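Side-chain contacts in WYL1 (Ruminococcus sp., PDB 6OAW), which is a WYL-domain accessory protein of a Type VI-D CRISPR-Cas system, where it probably modulates the activity of the Cas effector: residues S106-I109 and I110-Y113; F90-W93 and Q94-I98. All blocks are in the same frame, centred on the assembly; numbering follows the deposited sequence.

Coming from the N terminus, the chain first reaches interaction 2, where residues 90-93 lead into the short helix 92-96 and 94-98 carry the chain out of it. Interaction 1 follows further on, in the first turns of the long helix 104-122. Each joins neighbours in one continuous run, so neither closes a long loop; the two stand in series, neither nested nor crossed. Their centres are about 12 Å apart and they touch: Ile98 packs on Ile110 and Lys111, and Ile95 on Lys111. The short helix thus lies against the long one, whose Ser106, Ile109, Ile110 and Tyr113 also meet the second subunit.

Interaction 1: residues S106-I109 and I110-Y113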
loop_
_atom_site.group_PDB
_atom_site.type_symbol
_atom_site.label_atom_id
_atom_site.label_comp_id
_atom_site.label_asym_id
_atom_site.label_seq_id
_atom_site.Cartn_x
_atom_site.Cartn_y
_atom_site.Cartn_z
ATOM N N SER B 106 -19.914 22.770 20.736
ATOM C CA SER B 106 -18.979 22.591 19.592
ATOM C C SER B 106 -18.720 21.108 19.384
ATOM O O SER B 106 -18.791 20.670 18.244
ATOM C CB SER B 106 -17.700 23.361 19.765
ATOM O OG SER B 106 -17.998 24.742 19.731
ATOM N N LYS B 107 -18.425 20.369 20.445
ATOM C CA LYS B 107 -18.157 18.905 20.339
ATOM C C LYS B 107 -19.387 18.188 19.757
ATOM O O LYS B 107 -19.192 17.355 18.895
ATOM C CB LYS B 107 -17.805 18.299 21.698
ATOM C CG LYS B 107 -16.457 18.716 22.239
ATOM C CD LYS B 107 -16.103 18.043 23.552
ATOM C CE LYS B 107 -14.737 18.482 24.065
ATOM N NZ LYS B 107 -14.560 18.194 25.508
ATOM N N GLU B 108 -20.600 18.510 20.211
ATOM C CA GLU B 108 -21.842 17.860 19.697
ATOM C C GLU B 108 -21.955 18.130 18.184
ATOM O O GLU B 108 -22.262 17.186 17.407
ATOM C CB GLU B 108 -23.072 18.281 20.514
ATOM C CG GLU B 108 -23.086 17.679 21.932
ATOM C CD GLU B 108 -23.000 16.149 21.944
ATOM O OE1 GLU B 108 -23.736 15.515 21.154
ATOM O OE2 GLU B 108 -22.137 15.590 22.662
ATOM N N ILE B 109 -21.642 19.346 17.743
ATOM C CA ILE B 109 -21.682 19.668 16.292
ATOM C C ILE B 109 -20.606 18.864 15.550
ATOM O O ILE B 109 -20.897 18.356 14.452
ATOM C CB ILE B 109 -21.595 21.181 16.082
ATOM C CG1 ILE B 109 -22.906 21.832 16.553
ATOM C CG2 ILE B 109 -21.284 21.506 14.631
ATOM C CD1 ILE B 109 -22.780 23.288 16.865
ATOM N N ILE B 110 -19.424 18.693 16.135
ATOM C CA ILE B 110 -18.339 17.940 15.460
ATOM C C ILE B 110 -18.752 16.466 15.423
ATOM O O ILE B 110 -18.554 15.821 14.378
ATOM C CB ILE B 110 -16.966 18.078 16.148
ATOM C CG1 ILE B 110 -16.521 19.524 16.365
ATOM C CG2 ILE B 110 -15.946 17.270 15.356
ATOM C CD1 ILE B 110 -16.143 20.231 15.118
ATOM N N LYS B 111 -19.196 15.938 16.562
ATOM C CA LYS B 111 -19.705 14.548 16.700
ATOM C C LYS B 111 -20.736 14.249 15.600
ATOM O O LYS B 111 -20.540 13.260 14.909
ATOM C CB LYS B 111 -20.335 14.297 18.066
ATOM C CG LYS B 111 -19.379 13.990 19.215
ATOM C CD LYS B 111 -20.179 13.346 20.356
ATOM C CE LYS B 111 -19.565 13.525 21.731
ATOM N NZ LYS B 111 -20.568 13.161 22.759
ATOM N N SER B 112 -21.755 15.090 15.401
ATOM C CA SER B 112 -22.771 14.884 14.333
ATOM C C SER B 112 -22.108 14.923 12.948
ATOM O O SER B 112 -22.497 14.123 12.100
ATOM C CB SER B 112 -23.895 15.883 14.412
ATOM O OG SER B 112 -24.469 15.844 15.691
ATOM N N TYR B 113 -21.189 15.855 12.704
ATOM C CA TYR B 113 -20.461 15.949 11.416
ATOM C C TYR B 113 -19.731 14.627 11.148
ATOM O O TYR B 113 -19.757 14.176 9.993
ATOM C CB TYR B 113 -19.477 17.128 11.391
ATOM C CG TYR B 113 -18.379 17.013 10.357
ATOM C CD1 TYR B 113 -18.598 17.393 9.037
ATOM C CD2 TYR B 113 -17.129 16.502 10.669
ATOM C CE1 TYR B 113 -17.610 17.298 8.068
ATOM C CE2 TYR B 113 -16.133 16.385 9.707
ATOM C CZ TYR B 113 -16.364 16.806 8.403
ATOM O OH TYR B 113 -15.407 16.644 7.424
HETATM O O HOH W 1 -24.214 15.278 18.534
#
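Glu108 turns its CG beside its own backbone N (chi1 -71°) and then bends about the CB-CG bond (chi2 -56°), while Lys111, with CG likewise beside its N, runs out nearly straight; the two side chains therefore lie side by side and point the same way. This is an i to i+3 salt bridge on the surface of an alpha helix, near the start of helix 104-122. Lys111 NZ donates to Glu108 OE2 at 2.9 Å, approaching at the syn lone pair of OE2. Lys111 CE also rests 3.4 Å from Glu108 OE2, and NZ has a weak second bond to Tyr152.

The other carboxylate oxygen is tied down too: a water donates to Glu108 OE1 at 2.7 Å and accepts from Ser112 OG, bridging i to i+4. With both oxygens engaged, rotation of the carboxylate is probably restricted. Underneath run four i to i+4 backbone bonds of the helix, the straightest from Lys111 N to Lys107 O (2.7 Å, 174° at the hydrogen).

Elsewhere round the helix the setting changes. Ser106, Ile109, Ile110 and Tyr113 face the second subunit, where Ile110 packs on Tyr113 of that subunit. Ser106 OG bonds to Asp103, and Lys107 NZ reaches back to the carbonyl of Asp100. Ile110 CG1 sits 3.2 Å from Ser106 O.

Interaction 2: residues F90-W93 and Q94-I98; sequences FVEW and QIEEI
Gln94 lies across the indole of Trp93, its CG over the centre of the six-membered ring in a close CH-pi contact, 3.4 Å from the centroid and 17° off the ring normal. Trp93 reaches this place through a chi1 of 72°, which sets CG between its backbone N and carbonyl carbon and folds the ring back over the following residue. Beyond CG, the extended Gln94 side chain carries NE2 to Phe90 O, a 2.8 Å bond, 165° at the hydrogen; Phe90 O lies in the plane of the Gln94 amide. NE2 also has a weak bond to Asn88 O, while Trp93 NE1 is held by Leu87 O; the indole and amide are thus tied to the chain just before the helix. At the outer edge of the indole, Glu97 OE2 lies in the ring plane, 3.8 Å from Trp93 CZ3, and Glu97 packs on Lys117 of the second subunit.

Here helix 92-96 makes its first turn, with Ile95 N bonded to Val91 O and Glu96 N to Glu92 O. Glu153 receives the backbone N-H groups of Val91 and Glu92, and Val91 and Ile95 pack on Tyr152 of helix 151-156.

Partly exposed Glu92 and Glu96 form the looser side. Glu92 OE1 lies 2.9 Å from Glu96 OE2, the carboxylate planes nearly parallel; the closeness of the charges might raise the pKa of one. Glu96 OE1 is buried without a polar partner.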
loop_
_atom_site.group_PDB
_atom_site.type_symbol
_atom_site.label_atom_id
_atom_site.label_comp_id
_atom_site.label_asym_id
_atom_site.label_seq_id
_atom_site.Cartn_x
_atom_site.Cartn_y
_atom_site.Cartn_z
ATOM N N PHE B 90 -14.042 1.511 13.360
ATOM C CA PHE B 90 -14.312 1.776 14.794
ATOM C C PHE B 90 -14.391 3.298 14.998
ATOM O O PHE B 90 -13.618 4.045 14.398
ATOM C CB PHE B 90 -13.294 1.068 15.690
ATOM C CG PHE B 90 -13.543 -0.417 15.767
ATOM C CD1 PHE B 90 -14.514 -0.943 16.619
ATOM C CD2 PHE B 90 -12.868 -1.291 14.916
ATOM C CE1 PHE B 90 -14.747 -2.313 16.670
ATOM C CE2 PHE B 90 -13.110 -2.652 14.967
ATOM C CZ PHE B 90 -14.035 -3.162 15.845
ATOM N N VAL B 91 -15.325 3.722 15.839
ATOM C CA VAL B 91 -15.832 5.124 15.862
ATOM C C VAL B 91 -15.534 5.748 17.230
ATOM O O VAL B 91 -15.196 6.919 17.241
ATOM C CB VAL B 91 -17.327 5.219 15.495
ATOM C CG1 VAL B 91 -17.731 6.658 15.252
ATOM C CG2 VAL B 91 -17.690 4.388 14.271
ATOM N N GLU B 92 -15.626 5.000 18.331
ATOM C CA GLU B 92 -15.311 5.502 19.694
ATOM C C GLU B 92 -14.017 6.345 19.693
ATOM O O GLU B 92 -14.050 7.480 20.169
ATOM C CB GLU B 92 -15.212 4.334 20.664
ATOM C CG GLU B 92 -14.799 4.742 22.069
ATOM C CD GLU B 92 -15.927 4.898 23.038
ATOM O OE1 GLU B 92 -16.317 6.070 23.307
ATOM O OE2 GLU B 92 -16.406 3.845 23.523
ATOM N N TRP B 93 -12.911 5.824 19.169
ATOM C CA TRP B 93 -11.627 6.559 19.204
ATOM C C TRP B 93 -11.780 7.871 18.436
ATOM O O TRP B 93 -11.092 8.844 18.809
ATOM C CB TRP B 93 -10.443 5.730 18.696
ATOM C CG TRP B 93 -10.418 5.485 17.224
ATOM C CD1 TRP B 93 -10.940 4.402 16.574
ATOM C CD2 TRP B 93 -9.741 6.264 16.221
ATOM N NE1 TRP B 93 -10.694 4.494 15.232
ATOM C CE2 TRP B 93 -9.947 5.616 14.986
ATOM C CE3 TRP B 93 -8.965 7.435 16.239
ATOM C CZ2 TRP B 93 -9.427 6.112 13.791
ATOM C CZ3 TRP B 93 -8.464 7.941 15.055
ATOM C CH2 TRP B 93 -8.696 7.287 13.842
ATOM N N GLN B 94 -12.579 7.877 17.367
ATOM C CA GLN B 94 -12.677 9.053 16.469
ATOM C C GLN B 94 -13.480 10.133 17.187
ATOM O O GLN B 94 -13.157 11.291 16.995
ATOM C CB GLN B 94 -13.277 8.714 15.108
ATOM C CG GLN B 94 -12.453 7.690 14.374
ATOM C CD GLN B 94 -12.949 7.457 12.982
ATOM O OE1 GLN B 94 -12.917 8.362 12.155
ATOM N NE2 GLN B 94 -13.339 6.217 12.706
ATOM N N ILE B 95 -14.413 9.750 18.057
ATOM C CA ILE B 95 -15.160 10.707 18.921
ATOM C C ILE B 95 -14.211 11.223 20.001
ATOM O O ILE B 95 -14.135 12.438 20.158
ATOM C CB ILE B 95 -16.429 10.076 19.509
ATOM C CG1 ILE B 95 -17.356 9.604 18.389
ATOM C CG2 ILE B 95 -17.124 11.022 20.477
ATOM C CD1 ILE B 95 -17.758 10.670 17.392
ATOM N N GLU B 96 -13.471 10.347 20.669
ATOM C CA GLU B 96 -12.556 10.723 21.777
ATOM C C GLU B 96 -11.377 11.570 21.274
ATOM O O GLU B 96 -10.835 12.336 22.068
ATOM C CB GLU B 96 -12.144 9.466 22.527
ATOM C CG GLU B 96 -13.299 8.956 23.385
ATOM C CD GLU B 96 -13.157 7.570 23.956
ATOM O OE1 GLU B 96 -12.187 6.870 23.577
ATOM O OE2 GLU B 96 -14.023 7.201 24.768
ATOM N N GLU B 97 -11.017 11.468 19.999
ATOM C CA GLU B 97 -9.919 12.244 19.389
ATOM C C GLU B 97 -10.325 13.719 19.251
ATOM O O GLU B 97 -9.455 14.553 19.135
ATOM C CB GLU B 97 -9.587 11.648 18.018
ATOM C CG GLU B 97 -8.434 12.321 17.318
ATOM C CD GLU B 97 -8.112 11.701 15.966
ATOM O OE1 GLU B 97 -9.024 11.575 15.136
ATOM O OE2 GLU B 97 -6.948 11.340 15.750
ATOM N N ILE B 98 -11.613 14.041 19.222
ATOM C CA ILE B 98 -12.069 15.450 19.069
ATOM C C ILE B 98 -11.390 16.326 20.142
ATOM O O ILE B 98 -11.419 15.986 21.331
ATOM C CB ILE B 98 -13.595 15.530 19.123
ATOM C CG1 ILE B 98 -14.225 14.750 17.970
ATOM C CG2 ILE B 98 -14.055 16.997 19.160
ATOM C CD1 ILE B 98 -15.739 14.604 18.105
#